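Local coordinates for transcriptional regulator (Corynebacterium diphtheriae, PDB 3LMM), which is of uncharacterised function but probably binds nucleic acid and regulates transcription, at residues A[40-54]-A[84-98]. Residues are numbered along the deposited sequence; the frame is centred on the assembly and turned at random.
Sequences VDFKEEAGRRNGPQI and LIVGIEDKTGRIIGT. With CO (cobalt (II) ion), chain E.
F42 packs its ring beneath I88, whose CG2 lies over one face, 3.6 Å from the ring centroid and 27° off the normal, a CH-pi contact displaced toward the rim. With I88 CG2 anti to the backbone N (chi1 -82° for CG1), the methyl branch does the touching while the longer branch leads away. I85 runs beside F42 on the same face of the sheet, and its CG1 and CD1 also meet V40 CG1. L84 lies alongside D41 on the other face.

The backbone pairs in parallel: I85 N donates to D41 O, and K43 N returns to I85 O at 3.1 Å in a nearly straight bond (174°). K43 O then accepts two donors, G87 N nearly along its C=O axis and I88 N from above the carbonyl plane, so one carbonyl grips the chain where it leaves the strand.

Cobalt is bound by F42 O at 2.6 Å, and by D41 OD1 and D90 OD1 at 2.7 Å each; both segments thus supply ligands. R151 forms a salt bridge with the D41 carboxylate, and E71 one with K43. At the far edge, T98 OG1 donates to E45 OE2 (2.6 Å) from above the carboxylate plane, reached by an extended E45 chain. R49 bridges two acids, E44 OE1 through NH1 and, at long range, E89 OE2 through NH2, which would probably offset their mutual repulsion.

Strand 41-43, helix 62-77 and strand 82-86 form a beta-alpha-beta unit. Helix 10-24 packs on V40, F42 and I85, helix 62-77 touches L84 and V86 on the opposite face, and strand 128-134 continues the sheet beyond 82-86, leaving 41-43 outermost.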
loop_
_atom_site.group_PDB
_atom_site.type_symbol
_atom_site.label_atom_id
_atom_site.label_comp_id
_atom_site.label_asym_id
_atom_site.label_seq_id
_atom_site.Cartn_x
_atom_site.Cartn_y
_atom_site.Cartn_z
ATOM N N VAL A 40 -11.302 -10.793 24.392
ATOM C CA VAL A 40 -11.563 -11.386 23.101
ATOM C C VAL A 40 -12.720 -10.622 22.456
ATOM O O VAL A 40 -13.724 -10.321 23.098
ATOM C CB VAL A 40 -11.868 -12.881 23.252
ATOM C CG1 VAL A 40 -12.137 -13.501 21.904
ATOM C CG2 VAL A 40 -10.681 -13.572 23.912
ATOM N N ASP A 41 -12.546 -10.287 21.182
ATOM C CA ASP A 41 -13.530 -9.524 20.421
ATOM C C ASP A 41 -14.595 -10.392 19.768
ATOM O O ASP A 41 -14.305 -11.117 18.814
ATOM C CB ASP A 41 -12.803 -8.711 19.339
ATOM C CG ASP A 41 -13.591 -7.490 18.878
ATOM O OD1 ASP A 41 -14.741 -7.321 19.324
ATOM O OD2 ASP A 41 -13.055 -6.690 18.078
ATOM N N PHE A 42 -15.826 -10.315 20.276
ATOM C CA PHE A 42 -16.947 -11.078 19.705
ATOM C C PHE A 42 -17.567 -10.283 18.573
ATOM O O PHE A 42 -18.051 -9.177 18.794
ATOM C CB PHE A 42 -18.048 -11.335 20.739
ATOM C CG PHE A 42 -17.686 -12.353 21.782
ATOM C CD1 PHE A 42 -18.527 -12.578 22.869
ATOM C CD2 PHE A 42 -16.509 -13.087 21.680
ATOM C CE1 PHE A 42 -18.190 -13.501 23.849
ATOM C CE2 PHE A 42 -16.163 -14.015 22.658
ATOM C CZ PHE A 42 -17.010 -14.229 23.744
ATOM N N LYS A 43 -17.553 -10.836 17.368
ATOM C CA LYS A 43 -18.152 -10.153 16.232
ATOM C C LYS A 43 -19.062 -11.080 15.461
ATOM O O LYS A 43 -18.803 -12.279 15.323
ATOM C CB LYS A 43 -17.100 -9.605 15.277
ATOM C CG LYS A 43 -16.228 -8.534 15.884
ATOM C CD LYS A 43 -16.444 -7.191 15.230
ATOM C CE LYS A 43 -17.560 -6.415 15.884
ATOM N NZ LYS A 43 -17.679 -5.088 15.222
ATOM N N GLU A 44 -20.124 -10.482 14.946
ATOM C CA GLU A 44 -21.148 -11.158 14.189
ATOM C C GLU A 44 -21.082 -10.744 12.724
ATOM O O GLU A 44 -21.168 -9.558 12.420
ATOM C CB GLU A 44 -22.481 -10.755 14.776
ATOM C CG GLU A 44 -23.643 -11.228 14.000
ATOM C CD GLU A 44 -24.931 -10.765 14.606
ATOM O OE1 GLU A 44 -25.986 -11.048 13.995
ATOM O OE2 GLU A 44 -24.891 -10.116 15.682
ATOM N N GLU A 45 -20.931 -11.710 11.818
ATOM C CA GLU A 45 -20.855 -11.397 10.392
ATOM C C GLU A 45 -21.994 -10.456 10.058
ATOM O O GLU A 45 -23.167 -10.837 10.118
ATOM C CB GLU A 45 -20.966 -12.668 9.550
ATOM C CG GLU A 45 -20.891 -12.436 8.049
ATOM C CD GLU A 45 -20.908 -13.735 7.260
ATOM O OE1 GLU A 45 -21.046 -13.682 6.021
ATOM O OE2 GLU A 45 -20.780 -14.820 7.868
ATOM N N ALA A 46 -21.648 -9.221 9.715
ATOM C CA ALA A 46 -22.655 -8.216 9.403
ATOM C C ALA A 46 -23.416 -8.522 8.129
ATOM O O ALA A 46 -22.963 -9.318 7.308
ATOM C CB ALA A 46 -22.002 -6.844 9.293
ATOM N N GLY A 47 -24.578 -7.884 7.988
ATOM C CA GLY A 47 -25.398 -8.042 6.802
ATOM C C GLY A 47 -26.227 -9.300 6.773
ATOM O O GLY A 47 -26.647 -9.759 5.712
ATOM N N ARG A 48 -26.474 -9.873 7.936
ATOM C CA ARG A 48 -27.249 -11.094 7.960
ATOM C C ARG A 48 -28.428 -10.971 8.907
ATOM O O ARG A 48 -29.339 -11.800 8.899
ATOM C CB ARG A 48 -26.352 -12.252 8.362
ATOM C CG ARG A 48 -26.505 -13.440 7.462
ATOM C CD ARG A 48 -25.165 -13.932 6.986
ATOM N NE ARG A 48 -24.322 -14.499 8.038
ATOM C CZ ARG A 48 -24.535 -15.666 8.638
ATOM N NH1 ARG A 48 -25.578 -16.409 8.307
ATOM N NH2 ARG A 48 -23.676 -16.107 9.543
ATOM N N ARG A 49 -28.416 -9.917 9.714
ATOM C CA ARG A 49 -29.495 -9.681 10.650
ATOM C C ARG A 49 -30.687 -9.034 9.972
ATOM O O ARG A 49 -30.562 -8.000 9.309
ATOM C CB ARG A 49 -29.017 -8.808 11.806
ATOM C CG ARG A 49 -28.842 -9.566 13.113
ATOM C CD ARG A 49 -30.156 -10.188 13.607
ATOM N NE ARG A 49 -30.014 -10.711 14.961
ATOM C CZ ARG A 49 -29.198 -11.708 15.291
ATOM N NH1 ARG A 49 -28.462 -12.291 14.358
ATOM N NH2 ARG A 49 -29.092 -12.103 16.556
ATOM N N ASN A 50 -31.844 -9.666 10.154
ATOM C CA ASN A 50 -33.116 -9.201 9.598
ATOM C C ASN A 50 -34.094 -8.874 10.735
ATOM O O ASN A 50 -35.218 -8.429 10.497
ATOM C CB ASN A 50 -33.711 -10.286 8.691
ATOM C CG ASN A 50 -35.090 -9.923 8.169
ATOM O OD1 ASN A 50 -36.081 -9.985 8.901
ATOM N ND2 ASN A 50 -35.157 -9.529 6.899
ATOM N N GLY A 51 -33.641 -9.092 11.967
ATOM C CA GLY A 51 -34.459 -8.821 13.131
ATOM C C GLY A 51 -34.940 -10.093 13.803
ATOM O O GLY A 51 -34.314 -10.593 14.746
ATOM N N PRO A 52 -36.066 -10.650 13.323
ATOM C CA PRO A 52 -36.624 -11.879 13.897
ATOM C C PRO A 52 -35.799 -13.116 13.520
ATOM O O PRO A 52 -35.460 -13.939 14.375
ATOM C CB PRO A 52 -38.036 -11.915 13.315
ATOM C CG PRO A 52 -37.847 -11.311 11.949
ATOM C CD PRO A 52 -36.897 -10.159 12.201
ATOM N N GLN A 53 -35.461 -13.220 12.237
ATOM C CA GLN A 53 -34.696 -14.350 11.737
ATOM C C GLN A 53 -33.386 -13.900 11.110
ATOM O O GLN A 53 -33.309 -12.802 10.561
ATOM C CB GLN A 53 -35.531 -15.115 10.713
ATOM C CG GLN A 53 -35.900 -14.322 9.469
ATOM C CD GLN A 53 -36.846 -15.094 8.558
ATOM O OE1 GLN A 53 -36.699 -15.077 7.335
ATOM N NE2 GLN A 53 -37.829 -15.769 9.155
ATOM N N ILE A 54 -32.359 -14.747 11.192
ATOM C CA ILE A 54 -31.050 -14.415 10.625
ATOM C C ILE A 54 -30.815 -15.263 9.370
ATOM O O ILE A 54 -31.044 -16.467 9.386
ATOM C CB ILE A 54 -29.903 -14.631 11.669
ATOM C CG1 ILE A 54 -29.488 -16.085 11.740
ATOM C CG2 ILE A 54 -30.354 -14.210 13.049
ATOM C CD1 ILE A 54 -28.427 -16.432 10.742
ATOM N N LEU A 84 -10.161 -12.096 17.569
ATOM C CA LEU A 84 -11.551 -11.909 17.210
ATOM C C LEU A 84 -12.215 -13.234 16.935
ATOM O O LEU A 84 -11.610 -14.116 16.331
ATOM C CB LEU A 84 -11.660 -11.104 15.930
ATOM C CG LEU A 84 -11.615 -9.621 16.106
ATOM C CD1 LEU A 84 -10.286 -9.196 16.740
ATOM C CD2 LEU A 84 -11.813 -8.999 14.744
ATOM N N ILE A 85 -13.458 -13.377 17.369
ATOM C CA ILE A 85 -14.175 -14.587 17.050
ATOM C C ILE A 85 -15.369 -14.139 16.222
ATOM O O ILE A 85 -16.311 -13.555 16.760
ATOM C CB ILE A 85 -14.672 -15.335 18.288
ATOM C CG1 ILE A 85 -13.519 -15.567 19.256
ATOM C CG2 ILE A 85 -15.237 -16.684 17.859
ATOM C CD1 ILE A 85 -13.859 -16.508 20.409
ATOM N N VAL A 86 -15.303 -14.363 14.910
ATOM C CA VAL A 86 -16.398 -13.990 14.031
ATOM C C VAL A 86 -17.427 -15.087 14.098
ATOM O O VAL A 86 -17.093 -16.256 13.950
ATOM C CB VAL A 86 -15.953 -13.860 12.585
ATOM C CG1 VAL A 86 -17.173 -13.912 11.686
ATOM C CG2 VAL A 86 -15.210 -12.547 12.379
ATOM N N GLY A 87 -18.678 -14.712 14.322
ATOM C CA GLY A 87 -19.727 -15.707 14.416
ATOM C C GLY A 87 -20.325 -15.771 15.810
ATOM O O GLY A 87 -21.080 -16.684 16.120
ATOM N N ILE A 88 -19.970 -14.812 16.659
ATOM C CA ILE A 88 -20.515 -14.754 18.008
ATOM C C ILE A 88 -21.108 -13.374 18.236
ATOM O O ILE A 88 -20.408 -12.363 18.131
ATOM C CB ILE A 88 -19.434 -15.025 19.109
ATOM C CG1 ILE A 88 -19.208 -16.531 19.305
ATOM C CG2 ILE A 88 -19.894 -14.475 20.450
ATOM C CD1 ILE A 88 -18.616 -17.235 18.109
ATOM N N GLU A 89 -22.400 -13.333 18.546
ATOM C CA GLU A 89 -23.089 -12.066 18.791
ATOM C C GLU A 89 -22.403 -11.307 19.909
ATOM O O GLU A 89 -22.069 -11.872 20.949
ATOM C CB GLU A 89 -24.554 -12.315 19.166
ATOM C CG GLU A 89 -25.389 -11.043 19.367
ATOM C CD GLU A 89 -26.846 -11.339 19.692
ATOM O OE1 GLU A 89 -27.636 -10.382 19.847
ATOM O OE2 GLU A 89 -27.204 -12.530 19.809
ATOM N N ASP A 90 -22.211 -10.017 19.693
ATOM C CA ASP A 90 -21.561 -9.166 20.675
ATOM C C ASP A 90 -22.294 -9.042 22.014
ATOM O O ASP A 90 -23.516 -9.033 22.072
ATOM C CB ASP A 90 -21.380 -7.773 20.092
ATOM C CG ASP A 90 -20.616 -6.870 21.010
ATOM O OD1 ASP A 90 -19.463 -7.228 21.348
ATOM O OD2 ASP A 90 -21.167 -5.809 21.396
ATOM N N LYS A 91 -21.523 -8.917 23.089
ATOM C CA LYS A 91 -22.049 -8.771 24.460
ATOM C C LYS A 91 -22.836 -9.972 25.008
ATOM O O LYS A 91 -22.613 -10.402 26.144
ATOM C CB LYS A 91 -22.913 -7.501 24.572
ATOM C CG LYS A 91 -22.158 -6.222 24.221
ATOM C CD LYS A 91 -22.959 -4.970 24.536
ATOM C CE LYS A 91 -22.341 -3.723 23.894
ATOM N NZ LYS A 91 -20.913 -3.470 24.250
ATOM N N THR A 92 -23.754 -10.508 24.215
ATOM C CA THR A 92 -24.527 -11.640 24.676
ATOM C C THR A 92 -23.662 -12.895 24.626
ATOM O O THR A 92 -23.534 -13.627 25.612
ATOM C CB THR A 92 -25.751 -11.855 23.799
ATOM O OG1 THR A 92 -25.349 -12.303 22.496
ATOM C CG2 THR A 92 -26.522 -10.568 23.660
ATOM N N GLY A 93 -23.055 -13.132 23.470
ATOM C CA GLY A 93 -22.226 -14.307 23.309
ATOM C C GLY A 93 -22.965 -15.414 22.576
ATOM O O GLY A 93 -22.474 -16.533 22.498
ATOM N N ARG A 94 -24.135 -15.111 22.028
ATOM C CA ARG A 94 -24.903 -16.113 21.305
ATOM C C ARG A 94 -24.195 -16.555 20.039
ATOM O O ARG A 94 -23.712 -15.720 19.274
ATOM C CB ARG A 94 -26.273 -15.554 20.953
ATOM C CG ARG A 94 -27.170 -15.394 22.144
ATOM C CD ARG A 94 -28.432 -14.651 21.801
ATOM N NE ARG A 94 -29.290 -14.582 22.966
ATOM C CZ ARG A 94 -30.347 -13.790 23.075
ATOM N NH1 ARG A 94 -31.065 -13.806 24.196
ATOM N NH2 ARG A 94 -30.676 -12.981 22.078
ATOM N N ILE A 95 -24.132 -17.867 19.817
ATOM C CA ILE A 95 -23.479 -18.398 18.618
ATOM C C ILE A 95 -24.355 -18.214 17.371
ATOM O O ILE A 95 -25.487 -18.688 17.332
ATOM C CB ILE A 95 -23.138 -19.911 18.762
ATOM C CG1 ILE A 95 -21.950 -20.101 19.697
ATOM C CG2 ILE A 95 -22.778 -20.508 17.412
ATOM C CD1 ILE A 95 -22.338 -20.510 21.099
ATOM N N ILE A 96 -23.819 -17.531 16.361
ATOM C CA ILE A 96 -24.532 -17.290 15.114
ATOM C C ILE A 96 -23.854 -18.101 14.023
ATOM O O ILE A 96 -24.511 -18.817 13.276
ATOM C CB ILE A 96 -24.480 -15.803 14.700
ATOM C CG1 ILE A 96 -24.804 -14.899 15.890
ATOM C CG2 ILE A 96 -25.424 -15.556 13.539
ATOM C CD1 ILE A 96 -26.147 -15.144 16.545
ATOM N N GLY A 97 -22.533 -17.979 13.930
ATOM C CA GLY A 97 -21.789 -18.724 12.924
ATOM C C GLY A 97 -21.469 -17.939 11.664
ATOM O O GLY A 97 -21.955 -16.825 11.468
ATOM N N THR A 98 -20.643 -18.524 10.804
ATOM C CA THR A 98 -20.267 -17.872 9.568
ATOM C C THR A 98 -19.640 -18.879 8.617
ATOM O O THR A 98 -18.896 -19.757 9.038
ATOM C CB THR A 98 -19.305 -16.689 9.836
ATOM O OG1 THR A 98 -18.722 -16.255 8.603
ATOM C CG2 THR A 98 -18.220 -17.103 10.806
HETATM CO CO CO E . -17.334 -6.870 19.752
HETATM O O HOH W 1 -22.526 -13.779 12.441
#